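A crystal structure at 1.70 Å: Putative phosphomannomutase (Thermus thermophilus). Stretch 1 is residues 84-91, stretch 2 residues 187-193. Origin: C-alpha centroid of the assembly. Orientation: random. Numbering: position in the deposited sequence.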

ATOM      1  N   GLY A  84      19.827   0.806  -5.835  1.00 19.58           N
ATOM      2  CA  GLY A  84      19.321  -0.457  -5.337  1.00 21.17           C
ATOM      3  C   GLY A  84      17.814  -0.541  -5.259  1.00 20.59           C
ATOM      4  O   GLY A  84      17.121   0.426  -5.573  1.00 20.58           O
ATOM      5  N   PRO A  85      17.274  -1.700  -4.858  1.00 19.31           N
ATOM      6  CA  PRO A  85      15.816  -1.806  -4.765  1.00 18.24           C
ATOM      7  C   PRO A  85      15.319  -0.881  -3.666  1.00 16.19           C
ATOM      8  O   PRO A  85      15.952  -0.763  -2.612  1.00 16.55           O
ATOM      9  CB  PRO A  85      15.594  -3.276  -4.427  1.00 18.75           C
ATOM     10  CG  PRO A  85      16.816  -3.620  -3.608  1.00 20.53           C
ATOM     11  CD  PRO A  85      17.933  -2.934  -4.386  1.00 19.69           C
ATOM     12  N   VAL A  86      14.195  -0.219  -3.911  1.00 16.89           N
ATOM     13  CA  VAL A  86      13.642   0.692  -2.924  1.00 17.66           C
ATOM     14  C   VAL A  86      12.131   0.551  -2.762  1.00 16.87           C
ATOM     15  O   VAL A  86      11.427   0.141  -3.686  1.00 17.54           O
ATOM     16  CB  VAL A  86      13.909   2.182  -3.304  1.00 18.58           C
ATOM     17  CG1 VAL A  86      15.403   2.463  -3.367  1.00 20.13           C
ATOM     18  CG2 VAL A  86      13.252   2.498  -4.642  1.00 19.47           C
ATOM     19  N   PRO A  87      11.617   0.892  -1.575  1.00 17.63           N
ATOM     20  CA  PRO A  87      10.177   0.815  -1.324  1.00 17.30           C
ATOM     21  C   PRO A  87       9.517   1.937  -2.130  1.00 16.15           C
ATOM     22  O   PRO A  87      10.121   2.998  -2.349  1.00 15.51           O
ATOM     23  CB  PRO A  87      10.056   1.107   0.173  1.00 17.94           C
ATOM     24  CG  PRO A  87      11.381   0.732   0.728  1.00 18.35           C
ATOM     25  CD  PRO A  87      12.356   1.166  -0.328  1.00 17.67           C
ATOM     26  N   THR A  88       8.286   1.706  -2.572  1.00 16.55           N
ATOM     27  CA  THR A  88       7.553   2.730  -3.306  1.00 16.64           C
ATOM     28  C   THR A  88       7.537   4.048  -2.521  1.00 17.24           C
ATOM     29  O   THR A  88       7.779   5.119  -3.086  1.00 16.23           O
ATOM     30  CB  THR A  88       6.100   2.265  -3.585  1.00 17.04           C
ATOM     31  OG1 THR A  88       6.107   1.393  -4.724  1.00 19.99           O
ATOM     32  CG2 THR A  88       5.166   3.455  -3.850  1.00 19.34           C
ATOM     33  N   PRO A  89       7.250   3.988  -1.212  1.00 17.21           N
ATOM     34  CA  PRO A  89       7.235   5.252  -0.463  1.00 18.85           C
ATOM     35  C   PRO A  89       8.552   6.028  -0.488  1.00 18.32           C
ATOM     36  O   PRO A  89       8.539   7.255  -0.407  1.00 18.87           O
ATOM     37  CB  PRO A  89       6.816   4.825   0.947  1.00 19.82           C
ATOM     38  CG  PRO A  89       7.177   3.352   1.006  1.00 19.57           C
ATOM     39  CD  PRO A  89       6.784   2.879  -0.364  1.00 18.45           C
ATOM     40  N   LEU A  90       9.687   5.336  -0.597  1.00 17.67           N
ATOM     41  CA  LEU A  90      10.967   6.042  -0.662  1.00 17.45           C
ATOM     42  C   LEU A  90      11.045   6.788  -2.002  1.00 18.12           C
ATOM     43  O   LEU A  90      11.521   7.926  -2.075  1.00 16.68           O
ATOM     44  CB  LEU A  90      12.149   5.071  -0.543  1.00 19.57           C
ATOM     45  CG  LEU A  90      13.544   5.663  -0.822  1.00 19.71           C
ATOM     46  CD1 LEU A  90      13.775   6.867   0.083  1.00 23.48           C
ATOM     47  CD2 LEU A  90      14.623   4.604  -0.593  1.00 22.26           C
ATOM     48  N   LEU A  91      10.579   6.149  -3.070  1.00 16.91           N
ATOM     49  CA  LEU A  91      10.601   6.805  -4.371  1.00 17.20           C
ATOM     50  C   LEU A  91       9.679   8.023  -4.335  1.00 16.65           C
ATOM     51  O   LEU A  91      10.048   9.110  -4.786  1.00 16.26           O
ATOM     52  CB  LEU A  91      10.177   5.819  -5.468  1.00 18.60           C
ATOM     53  CG  LEU A  91      10.121   6.270  -6.938  1.00 19.22           C
ATOM     54  CD1 LEU A  91       8.819   7.009  -7.202  1.00 17.50           C
ATOM     55  CD2 LEU A  91      11.331   7.130  -7.278  1.00 17.74           C
TER
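Stretch 2 187-193: GAGAGFL

Stretch 2 lies on stretch 1 as a small apolar packing contact between an extended segment leading into a helix (stretch 1) and a pair of turns leading into a helix (stretch 2), centred on Pro87 and held by side-chain contact and a CH-pi interaction, with no hydrogen bond crossing between them. The 244 Å² buried, both sides summed, is modest, and most of it falls on three residues: Pro87 in stretch 1, Ala188 and Phe192 in stretch 2.

The backbone of stretch 2 is built from two overlapping turns. A type I turn runs from Gly187 to Ala190, closed by a weak hydrogen bond from Ala190 N to Gly187 O at 3.5 Å; a type II turn follows from Gly189 to Phe192, with Phe192 N donating to Gly189 O at 3.1 Å. Gly191 has a positive phi of 77°, a value that favours glycine, and occupies the N-cap position of the helix that Phe192 begins. Stretch 1 is extended at Val86 (phi/psi -136/153) and Pro87 (-71/149), then enters a helix at Thr88. Pro87 is its N-cap residue, and its carbonyl oxygen accepts from Leu91 N at 3.3 Å and, weakly, from Leu90 N at 3.0 Å.

The backbones come nearest at Pro87 and Ala188, whose CA atoms are 5.1 Å apart. This is the one close CA pairing, and the two chains do not run alongside each other in a register: stretch 2 touches at Ala188, leaves at Ala190 and Gly191, and returns at Phe192. Ala188 directs its CA-to-CB bond toward stretch 1, and its methyl group meets the backbone there: Ala188 CB is 3.4 Å from Val86 O and 4.5 Å from Pro85 C. The side chain of Val86 takes little part, since its CA-to-CB bond points away. From the proline side, Pro87 CG is 3.4 Å from Ala188 O and 4.3 Å from Gly189 CA.

Phe192 brings stretch 2 back to the same proline. Its CA-to-CB bond points toward stretch 1, and with chi1 at -82° and chi2 at 75° the ring presents one face to Pro87. Pro87 CG lies 3.6 Å from the centroid of the Phe192 ring and only 7° off the ring normal, which places it almost directly above the ring centre and identifies a CH-pi contact. The nearest atoms of the pair are Pro87 CD and Phe192 CZ, at 3.3 Å. Leu90 adds a contact from the first turn of the stretch 1 helix: Leu90 CD2 approaches Phe192 CE2 to 3.9 Å near the plane of the ring, at its edge. The aromatic ring is therefore contacted over a face by proline and at its edge by leucine.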

ATOM      1  N   GLY A 187      10.967  -8.821  -0.657  1.00 17.56           N
ATOM      2  CA  GLY A 187      10.667  -7.553  -1.300  1.00 18.23           C
ATOM      3  C   GLY A 187      11.563  -6.397  -0.899  1.00 17.64           C
ATOM      4  O   GLY A 187      12.517  -6.552  -0.136  1.00 18.35           O
ATOM      5  N   ALA A 188      11.213  -5.216  -1.398  1.00 16.94           N
ATOM      6  CA  ALA A 188      11.996  -3.999  -1.187  1.00 15.87           C
ATOM      7  C   ALA A 188      11.970  -3.342   0.190  1.00 18.12           C
ATOM      8  O   ALA A 188      12.694  -2.376   0.422  1.00 17.90           O
ATOM      9  CB  ALA A 188      11.616  -2.980  -2.244  1.00 16.33           C
ATOM     10  N   GLY A 189      11.146  -3.843   1.100  1.00 17.32           N
ATOM     11  CA  GLY A 189      11.127  -3.252   2.429  1.00 18.96           C
ATOM     12  C   GLY A 189      12.274  -3.765   3.294  1.00 19.07           C
ATOM     13  O   GLY A 189      12.485  -3.281   4.404  1.00 19.60           O
ATOM     14  N   ALA A 190      13.028  -4.733   2.782  1.00 19.75           N
ATOM     15  CA  ALA A 190      14.137  -5.323   3.533  1.00 20.55           C
ATOM     16  C   ALA A 190      15.134  -4.317   4.103  1.00 21.30           C
ATOM     17  O   ALA A 190      15.647  -3.456   3.384  1.00 20.77           O
ATOM     18  CB  ALA A 190      14.880  -6.340   2.658  1.00 22.43           C
ATOM     19  N   GLY A 191      15.392  -4.440   5.402  1.00 20.66           N
ATOM     20  CA  GLY A 191      16.345  -3.579   6.079  1.00 21.26           C
ATOM     21  C   GLY A 191      15.913  -2.167   6.431  1.00 21.19           C
ATOM     22  O   GLY A 191      16.642  -1.458   7.125  1.00 22.28           O
ATOM     23  N   PHE A 192      14.734  -1.752   5.983  1.00 20.90           N
ATOM     24  CA  PHE A 192      14.285  -0.397   6.259  1.00 19.52           C
ATOM     25  C   PHE A 192      13.841  -0.105   7.684  1.00 20.71           C
ATOM     26  O   PHE A 192      13.998   1.018   8.159  1.00 20.59           O
ATOM     27  CB  PHE A 192      13.197   0.017   5.259  1.00 21.78           C
ATOM     28  CG  PHE A 192      13.753   0.501   3.959  1.00 20.64           C
ATOM     29  CD1 PHE A 192      14.272  -0.395   3.028  1.00 21.52           C
ATOM     30  CD2 PHE A 192      13.856   1.866   3.705  1.00 23.35           C
ATOM     31  CE1 PHE A 192      14.894   0.060   1.866  1.00 20.31           C
ATOM     32  CE2 PHE A 192      14.478   2.330   2.543  1.00 23.03           C
ATOM     33  CZ  PHE A 192      14.998   1.426   1.627  1.00 22.38           C
ATOM     34  N   LEU A 193      13.302  -1.098   8.378  1.00 21.32           N
ATOM     35  CA  LEU A 193      12.879  -0.873   9.755  1.00 22.48           C
ATOM     36  C   LEU A 193      14.099  -0.875  10.677  1.00 24.09           C
ATOM     37  O   LEU A 193      14.209  -0.029  11.561  1.00 25.48           O
ATOM     38  CB  LEU A 193      11.868  -1.938  10.185  1.00 21.82           C
ATOM     39  CG  LEU A 193      10.521  -1.813   9.466  1.00 20.70           C
ATOM     40  CD1 LEU A 193       9.591  -2.930   9.914  1.00 20.06           C
ATOM     41  CD2 LEU A 193       9.898  -0.455   9.771  1.00 22.58           C
TER